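Local coordinates for tetratricopeptide repeat protein (Parabacteroides merdae ATCC 43184, PDB 4R7S) that is of unknown function but, as a helical tetratricopeptide repeat protein, probably acts as a scaffold that binds peptides or other proteins, at residues L47-R52 / I62-A67; T76-R81 / L95-T100; A111-G116 / Q130-I135; R144-H149 / F166-S171. All coordinates share one frame; numbering follows the deposited sequence.

Followed from the N terminus, the four contacts come in series, and none encloses or crosses another. Contact 1 closes the turn between helices 40-52 and 57-68, contact 2 that between 75-87 and 91-104, contact 3 that between 109-121 and 125-138, and contact 4 that between 143-156 and 159-172. Each thus pins a helix to the next as an antiparallel hairpin. Neighbouring hairpins also touch: Tyr64 of contact 1 packs on Asn80 of contact 2, Asn99 of contact 2 probably hydrogen-bonds Arg115 of contact 3, and Phe132 of contact 3 lies against Gly148 of contact 4. The result is a continuous superhelical stack, with contacts 1 and 4 on opposite sides of the chain's centre.

Contact 1. Residues L47-R52 / I62-A67; sequences LGTIQR and ISYTSA. With EDO (1,2-ethanediol), chain H.
The helix hairpin of a tetratricopeptide repeat is drawn tight here, where Gly48 of 47-52 lies against Ser63 and Tyr64 of 62-67. The two short axes run antiparallel at 167° and approach to 8.6 Å, and the CA atoms of Gly48 and Ser63 are 4.9 Å apart. Such closeness depends on the bare glycine: its CA sits over one face of the Tyr64 ring, offset toward the rim, in a CH-pi contact 4.1 Å from the ring centroid, and a CB at this position would run into CE1. A small residue in the first helix set against an aromatic of the second is a hallmark of this repeat.

Polar groups fasten the hairpin on both flanks of the glycine. On one, Ser63 OG donates to Gln51 OE1 over 2.6 Å, approaching tilted 34° from the carbonyl plane; the extended Gln51 chain brings its amide across to the serine, and its NE2 is held in turn by Glu24 of helix 20-33. Leu47 sets CD2 beside the same hydroxyl oxygen. On the other flank, the Tyr64 hydroxyl and Thr49 OG1 are hydrogen-bonded at 2.8 Å, with the threonine oxygen in the plane of the ring. Thr49 OG1 is also bonded to Thr45 O and to O2 of a 1,2-ethanediol probably left from crystallisation. The phenol oxygen has a further partner: water 1 lies 2.7 Å from Tyr64 OH and accepts from Arg52 NH1 at 2.9 Å.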
# COMPACT_ATOMS: atom_id res chain seq x y z
N LEU A 47 -9.42 -15.97 8.82
CA LEU A 47 -10.36 -15.11 9.54
C LEU A 47 -9.83 -13.67 9.54
O LEU A 47 -10.57 -12.76 9.16
CB LEU A 47 -10.60 -15.62 10.98
CG LEU A 47 -11.55 -14.81 11.87
CD1 LEU A 47 -13.00 -14.89 11.39
CD2 LEU A 47 -11.50 -15.31 13.31
N GLY A 48 -8.56 -13.49 9.88
CA GLY A 48 -7.91 -12.18 9.87
C GLY A 48 -8.07 -11.48 8.54
O GLY A 48 -8.48 -10.31 8.51
N THR A 49 -7.79 -12.19 7.42
CA THR A 49 -7.90 -11.65 6.07
C THR A 49 -9.36 -11.34 5.70
O THR A 49 -9.61 -10.26 5.14
CB THR A 49 -7.25 -12.58 5.06
OG1 THR A 49 -6.04 -13.07 5.61
CG2 THR A 49 -6.89 -11.85 3.79
N ILE A 50 -10.30 -12.25 6.04
CA ILE A 50 -11.75 -12.09 5.82
C ILE A 50 -12.26 -10.84 6.59
O ILE A 50 -13.03 -10.05 6.03
CB ILE A 50 -12.49 -13.38 6.25
CG1 ILE A 50 -12.23 -14.52 5.24
CG2 ILE A 50 -13.99 -13.15 6.45
CD1 ILE A 50 -12.50 -15.87 5.76
N GLN A 51 -11.81 -10.68 7.84
CA GLN A 51 -12.14 -9.55 8.71
C GLN A 51 -11.56 -8.25 8.15
O GLN A 51 -12.25 -7.23 8.17
CB GLN A 51 -11.64 -9.78 10.14
CG GLN A 51 -12.44 -10.86 10.87
CD GLN A 51 -11.96 -11.07 12.28
OE1 GLN A 51 -10.77 -11.09 12.56
NE2 GLN A 51 -12.89 -11.24 13.20
N ARG A 52 -10.32 -8.28 7.63
CA ARG A 52 -9.66 -7.11 7.04
C ARG A 52 -10.40 -6.66 5.77
O ARG A 52 -10.60 -5.46 5.59
CB ARG A 52 -8.18 -7.42 6.72
CG ARG A 52 -7.36 -6.19 6.36
CD ARG A 52 -6.05 -6.55 5.69
NE ARG A 52 -5.24 -5.35 5.49
CZ ARG A 52 -4.01 -5.33 4.99
NH1 ARG A 52 -3.41 -6.46 4.63
NH2 ARG A 52 -3.37 -4.18 4.84
N ILE A 62 -6.42 -8.71 15.92
CA ILE A 62 -6.50 -9.68 17.02
C ILE A 62 -6.36 -11.12 16.45
O ILE A 62 -5.61 -11.93 17.02
CB ILE A 62 -7.78 -9.46 17.88
CG1 ILE A 62 -7.61 -8.14 18.71
CG2 ILE A 62 -8.07 -10.67 18.79
CD1 ILE A 62 -8.82 -7.64 19.54
N SER A 63 -7.03 -11.41 15.31
CA SER A 63 -6.98 -12.72 14.66
C SER A 63 -5.53 -13.06 14.22
O SER A 63 -5.04 -14.15 14.55
CB SER A 63 -7.94 -12.78 13.48
OG SER A 63 -9.29 -12.79 13.94
N TYR A 64 -4.85 -12.13 13.55
CA TYR A 64 -3.46 -12.30 13.12
C TYR A 64 -2.52 -12.45 14.33
O TYR A 64 -1.62 -13.30 14.29
CB TYR A 64 -2.98 -11.12 12.24
CG TYR A 64 -3.56 -11.06 10.84
CD1 TYR A 64 -3.83 -12.23 10.13
CD2 TYR A 64 -3.73 -9.85 10.19
CE1 TYR A 64 -4.33 -12.18 8.83
CE2 TYR A 64 -4.25 -9.78 8.90
CZ TYR A 64 -4.54 -10.95 8.22
OH TYR A 64 -5.01 -10.87 6.94
N THR A 65 -2.74 -11.67 15.40
CA THR A 65 -1.95 -11.75 16.62
C THR A 65 -2.08 -13.16 17.24
O THR A 65 -1.07 -13.74 17.66
CB THR A 65 -2.34 -10.62 17.59
OG1 THR A 65 -1.92 -9.38 17.01
CG2 THR A 65 -1.68 -10.78 18.96
N SER A 66 -3.31 -13.71 17.23
CA SER A 66 -3.62 -15.04 17.75
C SER A 66 -2.95 -16.11 16.93
O SER A 66 -2.35 -17.01 17.49
CB SER A 66 -5.12 -15.27 17.79
OG SER A 66 -5.76 -14.34 18.64
N ALA A 67 -3.06 -16.02 15.59
CA ALA A 67 -2.45 -16.95 14.63
C ALA A 67 -0.92 -16.99 14.80
O ALA A 67 -0.33 -18.05 14.74
CB ALA A 67 -2.79 -16.52 13.20
C1 EDO H . -4.42 -14.09 1.98
O1 EDO H . -3.90 -12.79 1.65
C2 EDO H . -3.96 -14.53 3.40
O2 EDO H . -5.06 -15.08 4.12
O HOH W 1 -4.12 -9.22 4.94

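Contact 2. Residues T76-R81 / L95-T100. With EDO (1,2-ethanediol), chain H.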
# COMPACT_ATOMS: atom_id res chain seq x y z
N THR A 76 3.52 -15.74 5.91
CA THR A 76 2.17 -15.29 5.58
C THR A 76 1.58 -14.43 6.68
O THR A 76 1.21 -13.30 6.39
CB THR A 76 1.25 -16.46 5.24
OG1 THR A 76 1.81 -17.16 4.14
CG2 THR A 76 -0.16 -16.01 4.87
N ILE A 77 1.56 -14.91 7.93
CA ILE A 77 1.00 -14.15 9.05
C ILE A 77 1.77 -12.82 9.24
O ILE A 77 1.12 -11.78 9.37
CB ILE A 77 0.94 -15.01 10.36
CG1 ILE A 77 0.20 -16.35 10.10
CG2 ILE A 77 0.24 -14.23 11.50
CD1 ILE A 77 0.35 -17.45 11.25
N LEU A 78 3.11 -12.84 9.17
CA LEU A 78 3.93 -11.64 9.36
C LEU A 78 3.70 -10.63 8.26
O LEU A 78 3.54 -9.45 8.54
CB LEU A 78 5.43 -12.00 9.46
CG LEU A 78 5.85 -12.70 10.76
CD1 LEU A 78 7.23 -13.28 10.62
CD2 LEU A 78 5.78 -11.74 11.96
N GLU A 79 3.64 -11.11 7.01
CA GLU A 79 3.40 -10.27 5.84
C GLU A 79 2.00 -9.64 5.89
O GLU A 79 1.86 -8.47 5.58
CB GLU A 79 3.59 -11.11 4.56
CG GLU A 79 3.34 -10.36 3.26
CD GLU A 79 3.26 -11.24 2.03
OE1 GLU A 79 4.19 -12.04 1.80
OE2 GLU A 79 2.28 -11.08 1.26
N ASN A 80 0.99 -10.39 6.33
CA ASN A 80 -0.37 -9.85 6.38
C ASN A 80 -0.56 -8.87 7.55
O ASN A 80 -1.14 -7.80 7.34
CB ASN A 80 -1.41 -10.98 6.42
CG ASN A 80 -1.59 -11.57 5.04
OD1 ASN A 80 -2.29 -11.05 4.18
ND2 ASN A 80 -0.86 -12.61 4.75
N ARG A 81 -0.04 -9.19 8.73
CA ARG A 81 -0.15 -8.32 9.91
C ARG A 81 0.71 -7.06 9.74
O ARG A 81 0.29 -5.97 10.14
CB ARG A 81 0.25 -9.11 11.17
CG ARG A 81 -0.17 -8.54 12.51
CD ARG A 81 1.05 -8.76 13.37
NE ARG A 81 0.80 -9.06 14.77
CZ ARG A 81 1.76 -9.20 15.67
NH1 ARG A 81 3.04 -9.04 15.34
NH2 ARG A 81 1.46 -9.49 16.93
N LEU A 95 7.12 -2.29 10.74
CA LEU A 95 8.57 -2.41 10.55
C LEU A 95 9.11 -3.59 11.36
O LEU A 95 9.80 -4.43 10.79
CB LEU A 95 9.27 -1.07 10.95
CG LEU A 95 10.81 -1.01 11.05
CD1 LEU A 95 11.50 -1.37 9.74
CD2 LEU A 95 11.26 0.38 11.46
N ASN A 96 8.72 -3.69 12.65
CA ASN A 96 9.15 -4.80 13.51
C ASN A 96 8.77 -6.19 12.91
O ASN A 96 9.57 -7.13 12.99
CB ASN A 96 8.56 -4.64 14.92
CG ASN A 96 8.83 -5.82 15.84
OD1 ASN A 96 9.98 -6.24 16.05
ND2 ASN A 96 7.76 -6.42 16.37
N ASP A 97 7.56 -6.31 12.31
CA ASP A 97 7.13 -7.57 11.67
C ASP A 97 7.96 -7.86 10.39
O ASP A 97 8.33 -9.04 10.18
CB ASP A 97 5.63 -7.56 11.37
CG ASP A 97 4.73 -7.97 12.53
OD1 ASP A 97 5.26 -8.34 13.61
OD2 ASP A 97 3.50 -7.92 12.36
N TYR A 98 8.31 -6.81 9.58
CA TYR A 98 9.17 -6.98 8.40
C TYR A 98 10.57 -7.34 8.86
O TYR A 98 11.24 -8.15 8.22
CB TYR A 98 9.20 -5.73 7.48
CG TYR A 98 7.88 -5.47 6.76
CD1 TYR A 98 7.32 -6.45 5.94
CD2 TYR A 98 7.22 -4.25 6.88
CE1 TYR A 98 6.09 -6.24 5.30
CE2 TYR A 98 6.01 -4.02 6.23
CZ TYR A 98 5.44 -5.02 5.45
OH TYR A 98 4.24 -4.84 4.82
N ASN A 99 10.99 -6.81 10.01
CA ASN A 99 12.30 -7.13 10.57
C ASN A 99 12.35 -8.59 11.00
O ASN A 99 13.31 -9.28 10.68
CB ASN A 99 12.63 -6.22 11.73
CG ASN A 99 13.03 -4.84 11.29
OD1 ASN A 99 13.26 -4.55 10.09
ND2 ASN A 99 13.14 -3.96 12.28
N THR A 100 11.29 -9.08 11.65
CA THR A 100 11.18 -10.49 12.03
C THR A 100 11.23 -11.32 10.75
O THR A 100 12.05 -12.25 10.63
CB THR A 100 9.87 -10.74 12.85
OG1 THR A 100 9.87 -9.93 14.03
CG2 THR A 100 9.69 -12.22 13.23
C1 EDO H . -4.42 -14.09 1.98
O1 EDO H . -3.90 -12.79 1.65
C2 EDO H . -3.96 -14.53 3.40
O2 EDO H . -5.06 -15.08 4.12
O HOH W 2 3.23 -6.94 3.68
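Arg81 of helix 75-87 reaches Asp97 of helix 91-104, its mate in an antiparallel hairpin of the tetratricopeptide array, and folds round its carboxylate, the two side chains crossing at about a right angle. CB and CG pass the acid near OD2, an oxygen whose place is doubtful because CD approaches it too closely to be trusted. CG stands anti to the backbone N (chi1 -163°), and the chain then bends at chi2 and chi3. NE makes no hydrogen bond to the acid, and CZ lies 4.2 Å from Asp97 OD1. At the tip, the guanidinium meets the carboxylate at its edge, the two planes only 7° apart. NH1 alone bonds both oxygens, in a salt bridge of two weak hydrogen bonds: 2.9 Å to OD1, noticeably bent, and 3.2 Å to the less certain OD2. NH2 turns elsewhere, to a weak bond with Thr65 OG1 of the preceding hairpin.

Beside the ion pair, Leu78 provides the apolar part of the contact. Its CD1 touches Thr100 CG2 at 3.7 Å, while CD2 lies 3.8 Å from Asp97 OD1. Elsewhere in the contact, water 2 links the helices, donating to Glu79 O at 2.8 Å and bonded to Tyr98 OH at 2.6 Å. A leucine in place of Arg81 would probably leave the buried Asp97 carboxylate without its positive mate. One nitrogen serves both oxygens, by one short, bent bond and one long, straighter one, so the attraction is probably largely electrostatic.

Contact 3. Residues A111-G116 / Q130-I135; sequences ALYCRG and QDFDKI
Phe132 pushes its ring tip into the hollow left by Gly116, Phe132 CZ lying 3.4 Å from Gly116 C; a CB on Gly116 would collide with CE1. The same ring brings CE1 to 4.0 Å from Tyr113 CD1, the two side chains crossing obliquely. Next along the interface, Leu112 is a bump seated among Asp131, Lys134 and Ile135: its CB meets Ile135 CG1 at 3.7 Å, and CD1 rests on Lys134 CG at the same distance. Ile135 replies with CD1, which tucks against the backbone N of Tyr113 and approaches the tyrosine ring at its edge.

Beside this apolar seam Arg115 forms a bidentate, side-on salt bridge with Asp131: NE donates to OD2 and NH2 to OD1, each at 2.9 Å and nearly straight, on the syn sides of a carboxylate tilted only 12° from the guanidinium. The bend at chi3 (64°) turns NE toward the acid, and NH1 bonds Asn99 of helix 91-104. An alanine in place of Arg115 would probably leave the buried Asp131 carboxylate without its mate and cut the tie to Asn99. An antiparallel hairpin with a glycine in the first helix receiving an aromatic from the second is typical of the tetratricopeptide repeat.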
# COMPACT_ATOMS: atom_id res chain seq x y z
N ALA A 111 8.42 -8.34 1.39
CA ALA A 111 8.83 -7.76 2.67
C ALA A 111 9.87 -6.64 2.45
O ALA A 111 9.74 -5.57 3.04
CB ALA A 111 9.40 -8.84 3.59
N LEU A 112 10.88 -6.89 1.59
CA LEU A 112 11.93 -5.94 1.25
C LEU A 112 11.33 -4.66 0.67
O LEU A 112 11.70 -3.56 1.09
CB LEU A 112 12.94 -6.55 0.27
CG LEU A 112 13.93 -7.56 0.85
CD1 LEU A 112 14.55 -8.38 -0.25
CD2 LEU A 112 15.00 -6.87 1.70
N TYR A 113 10.39 -4.81 -0.28
CA TYR A 113 9.73 -3.69 -0.95
C TYR A 113 8.95 -2.84 0.03
O TYR A 113 9.10 -1.62 0.02
CB TYR A 113 8.81 -4.16 -2.08
CG TYR A 113 8.16 -3.03 -2.85
CD1 TYR A 113 8.92 -2.15 -3.61
CD2 TYR A 113 6.78 -2.84 -2.82
CE1 TYR A 113 8.32 -1.08 -4.29
CE2 TYR A 113 6.17 -1.78 -3.50
CZ TYR A 113 6.95 -0.91 -4.24
OH TYR A 113 6.35 0.11 -4.92
N CYS A 114 8.15 -3.48 0.89
CA CYS A 114 7.30 -2.80 1.86
C CYS A 114 8.13 -2.13 2.94
O CYS A 114 7.80 -1.01 3.32
CB CYS A 114 6.27 -3.75 2.44
SG CYS A 114 5.00 -4.27 1.26
N ARG A 115 9.20 -2.79 3.42
CA ARG A 115 10.07 -2.20 4.43
C ARG A 115 10.79 -1.01 3.82
O ARG A 115 10.92 0.03 4.49
CB ARG A 115 11.07 -3.21 5.02
CG ARG A 115 11.71 -2.72 6.33
CD ARG A 115 12.64 -3.73 6.98
NE ARG A 115 13.83 -4.06 6.19
CZ ARG A 115 14.77 -4.91 6.59
NH1 ARG A 115 14.69 -5.49 7.79
NH2 ARG A 115 15.81 -5.18 5.81
N GLY A 116 11.22 -1.15 2.56
CA GLY A 116 11.88 -0.10 1.80
C GLY A 116 11.07 1.18 1.78
O GLY A 116 11.58 2.24 2.13
N GLN A 130 19.19 0.18 0.56
CA GLN A 130 19.73 -1.16 0.74
C GLN A 130 18.66 -2.26 0.50
O GLN A 130 18.98 -3.30 -0.08
CB GLN A 130 20.39 -1.30 2.12
CG GLN A 130 21.67 -0.46 2.21
CD GLN A 130 22.38 -0.47 3.55
OE1 GLN A 130 22.44 -1.48 4.25
NE2 GLN A 130 23.03 0.65 3.87
N ASP A 131 17.39 -1.98 0.84
CA ASP A 131 16.27 -2.89 0.62
C ASP A 131 15.88 -2.97 -0.85
O ASP A 131 15.54 -4.06 -1.32
CB ASP A 131 15.05 -2.50 1.48
CG ASP A 131 15.12 -2.93 2.94
OD1 ASP A 131 16.08 -3.65 3.31
OD2 ASP A 131 14.23 -2.54 3.72
N PHE A 132 15.96 -1.85 -1.60
CA PHE A 132 15.65 -1.89 -3.04
C PHE A 132 16.82 -2.55 -3.79
O PHE A 132 16.58 -3.35 -4.70
CB PHE A 132 15.29 -0.51 -3.60
CG PHE A 132 14.12 0.14 -2.88
CD1 PHE A 132 12.90 -0.54 -2.75
CD2 PHE A 132 14.23 1.41 -2.34
CE1 PHE A 132 11.84 0.04 -2.06
CE2 PHE A 132 13.15 2.00 -1.66
CZ PHE A 132 11.96 1.31 -1.53
N ASP A 133 18.06 -2.34 -3.32
CA ASP A 133 19.22 -3.01 -3.92
C ASP A 133 19.15 -4.52 -3.71
O ASP A 133 19.45 -5.27 -4.64
CB ASP A 133 20.53 -2.46 -3.35
CG ASP A 133 20.91 -1.08 -3.85
OD1 ASP A 133 20.51 -0.71 -4.99
OD2 ASP A 133 21.66 -0.37 -3.12
N LYS A 134 18.70 -4.98 -2.51
CA LYS A 134 18.55 -6.40 -2.18
C LYS A 134 17.62 -7.07 -3.16
O LYS A 134 17.91 -8.18 -3.58
CB LYS A 134 18.05 -6.61 -0.72
CG LYS A 134 18.26 -8.03 -0.17
CD LYS A 134 19.72 -8.37 0.18
CE LYS A 134 19.92 -9.83 0.51
NZ LYS A 134 21.35 -10.15 0.75
N ILE A 135 16.50 -6.40 -3.53
CA ILE A 135 15.54 -6.92 -4.51
C ILE A 135 16.24 -7.10 -5.87
O ILE A 135 16.21 -8.19 -6.43
CB ILE A 135 14.26 -6.04 -4.66
CG1 ILE A 135 13.56 -5.86 -3.30
CG2 ILE A 135 13.31 -6.66 -5.71
CD1 ILE A 135 12.43 -4.92 -3.24

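Contact 4. Residues R144-H149 / F166-S171; sequences RARLGH and FNYLIS
Leu147 pushes CD1 into the corner formed by Phe166 and Leu169, 3.6 Å from Phe166 CE1 and 3.9 Å from Leu169 CD1. With CG anti to the backbone N (chi1 -165°) the branch is swung toward the other helix, and the Leu147 side chain crosses Phe166 at a slant and Leu169 at about a right angle. Leu169 answers with both of its branches: while CD1 meets Leu147, CD2 lies 3.9 Å from Arg146 CB, so the leucine straddles two consecutive residues of 144-149.

Helices 143-156 and 159-172 form an antiparallel hairpin of the kind that builds tetratricopeptide solenoids, consistent with the protein's name, their short axes 10.3 Å apart at an angle of 152°. Contact at this spacing is made by long side chains reaching across; even the nearest CA atoms, those of Leu147 and Phe166, are 7.4 Å apart. Leu147 also touches Leu179 of helix 178-189, which carries the apolar layer on into the next helix.

Toward the surface, the extended chain of Arg146 runs past Tyr168. Its CD comes to the edge of the tyrosine ring, 4.1 Å from CE2, and the guanidinium plane stands 74° from that of the ring. On the next turn Ser171 OG donates to the carbonyl oxygen of Tyr168 over 2.9 Å.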
# COMPACT_ATOMS: atom_id res chain seq x y z
N ARG A 144 9.53 -2.54 -9.70
CA ARG A 144 9.15 -1.83 -8.48
C ARG A 144 10.36 -1.50 -7.60
O ARG A 144 10.30 -0.50 -6.87
CB ARG A 144 8.04 -2.54 -7.67
CG ARG A 144 8.40 -3.88 -7.09
CD ARG A 144 7.19 -4.51 -6.43
NE ARG A 144 7.62 -5.71 -5.71
CZ ARG A 144 6.89 -6.35 -4.81
NH1 ARG A 144 5.66 -5.93 -4.51
NH2 ARG A 144 7.38 -7.42 -4.19
N ALA A 145 11.47 -2.25 -7.71
CA ALA A 145 12.68 -1.94 -6.96
C ALA A 145 13.29 -0.62 -7.46
O ALA A 145 13.66 0.24 -6.66
CB ALA A 145 13.67 -3.07 -7.08
N ARG A 146 13.28 -0.43 -8.80
CA ARG A 146 13.77 0.77 -9.48
C ARG A 146 12.87 1.95 -9.13
O ARG A 146 13.38 3.03 -8.86
CB ARG A 146 13.87 0.54 -11.01
CG ARG A 146 14.95 -0.49 -11.39
CD ARG A 146 15.28 -0.54 -12.88
NE ARG A 146 16.25 -1.60 -13.17
CZ ARG A 146 17.58 -1.47 -13.14
NH1 ARG A 146 18.13 -0.29 -12.87
NH2 ARG A 146 18.36 -2.51 -13.38
N LEU A 147 11.56 1.72 -9.04
CA LEU A 147 10.59 2.74 -8.64
C LEU A 147 10.81 3.16 -7.19
O LEU A 147 10.75 4.33 -6.88
CB LEU A 147 9.18 2.20 -8.82
CG LEU A 147 8.05 3.20 -8.79
CD1 LEU A 147 8.10 4.12 -10.00
CD2 LEU A 147 6.74 2.47 -8.80
N GLY A 148 11.13 2.19 -6.34
CA GLY A 148 11.47 2.45 -4.95
C GLY A 148 12.63 3.44 -4.88
O GLY A 148 12.55 4.43 -4.16
N HIS A 149 13.67 3.20 -5.70
CA HIS A 149 14.84 4.08 -5.82
C HIS A 149 14.43 5.47 -6.31
O HIS A 149 14.89 6.47 -5.75
CB HIS A 149 15.90 3.47 -6.76
CG HIS A 149 16.76 2.44 -6.11
ND1 HIS A 149 17.50 2.72 -4.97
CD2 HIS A 149 17.02 1.16 -6.48
CE1 HIS A 149 18.17 1.62 -4.69
NE2 HIS A 149 17.92 0.66 -5.58
N PHE A 166 12.78 7.64 -13.52
CA PHE A 166 11.44 7.73 -14.09
C PHE A 166 11.51 7.82 -15.59
O PHE A 166 10.67 7.24 -16.25
CB PHE A 166 10.65 8.94 -13.55
CG PHE A 166 10.00 8.72 -12.22
CD1 PHE A 166 8.93 7.83 -12.09
CD2 PHE A 166 10.42 9.41 -11.09
CE1 PHE A 166 8.31 7.63 -10.85
CE2 PHE A 166 9.79 9.21 -9.86
CZ PHE A 166 8.75 8.31 -9.74
N ASN A 167 12.49 8.54 -16.14
CA ASN A 167 12.58 8.63 -17.60
C ASN A 167 12.91 7.25 -18.19
O ASN A 167 12.32 6.86 -19.21
CB ASN A 167 13.59 9.70 -18.07
CG ASN A 167 13.16 11.12 -17.79
OD1 ASN A 167 11.96 11.43 -17.64
ND2 ASN A 167 14.13 12.02 -17.71
N TYR A 168 13.80 6.51 -17.52
CA TYR A 168 14.20 5.18 -17.97
C TYR A 168 12.99 4.22 -17.95
O TYR A 168 12.75 3.55 -18.96
CB TYR A 168 15.37 4.63 -17.14
CG TYR A 168 15.65 3.16 -17.43
CD1 TYR A 168 16.08 2.74 -18.69
CD2 TYR A 168 15.41 2.19 -16.46
CE1 TYR A 168 16.30 1.40 -18.97
CE2 TYR A 168 15.68 0.84 -16.72
CZ TYR A 168 16.11 0.45 -17.98
OH TYR A 168 16.36 -0.88 -18.26
N LEU A 169 12.26 4.16 -16.82
CA LEU A 169 11.10 3.28 -16.63
C LEU A 169 10.01 3.56 -17.65
O LEU A 169 9.41 2.61 -18.17
CB LEU A 169 10.53 3.40 -15.21
CG LEU A 169 11.41 2.91 -14.06
CD1 LEU A 169 10.73 3.15 -12.68
CD2 LEU A 169 11.78 1.44 -14.22
N ILE A 170 9.74 4.84 -17.92
CA ILE A 170 8.72 5.32 -18.86
C ILE A 170 9.16 4.98 -20.29
O ILE A 170 8.33 4.59 -21.09
CB ILE A 170 8.41 6.84 -18.64
CG1 ILE A 170 7.62 7.04 -17.31
CG2 ILE A 170 7.68 7.49 -19.85
CD1 ILE A 170 7.14 8.44 -16.97
N SER A 171 10.47 5.08 -20.61
CA SER A 171 10.98 4.68 -21.93
C SER A 171 10.78 3.17 -22.17
O SER A 171 10.50 2.75 -23.29
CB SER A 171 12.46 5.05 -22.08
OG SER A 171 13.32 3.97 -21.73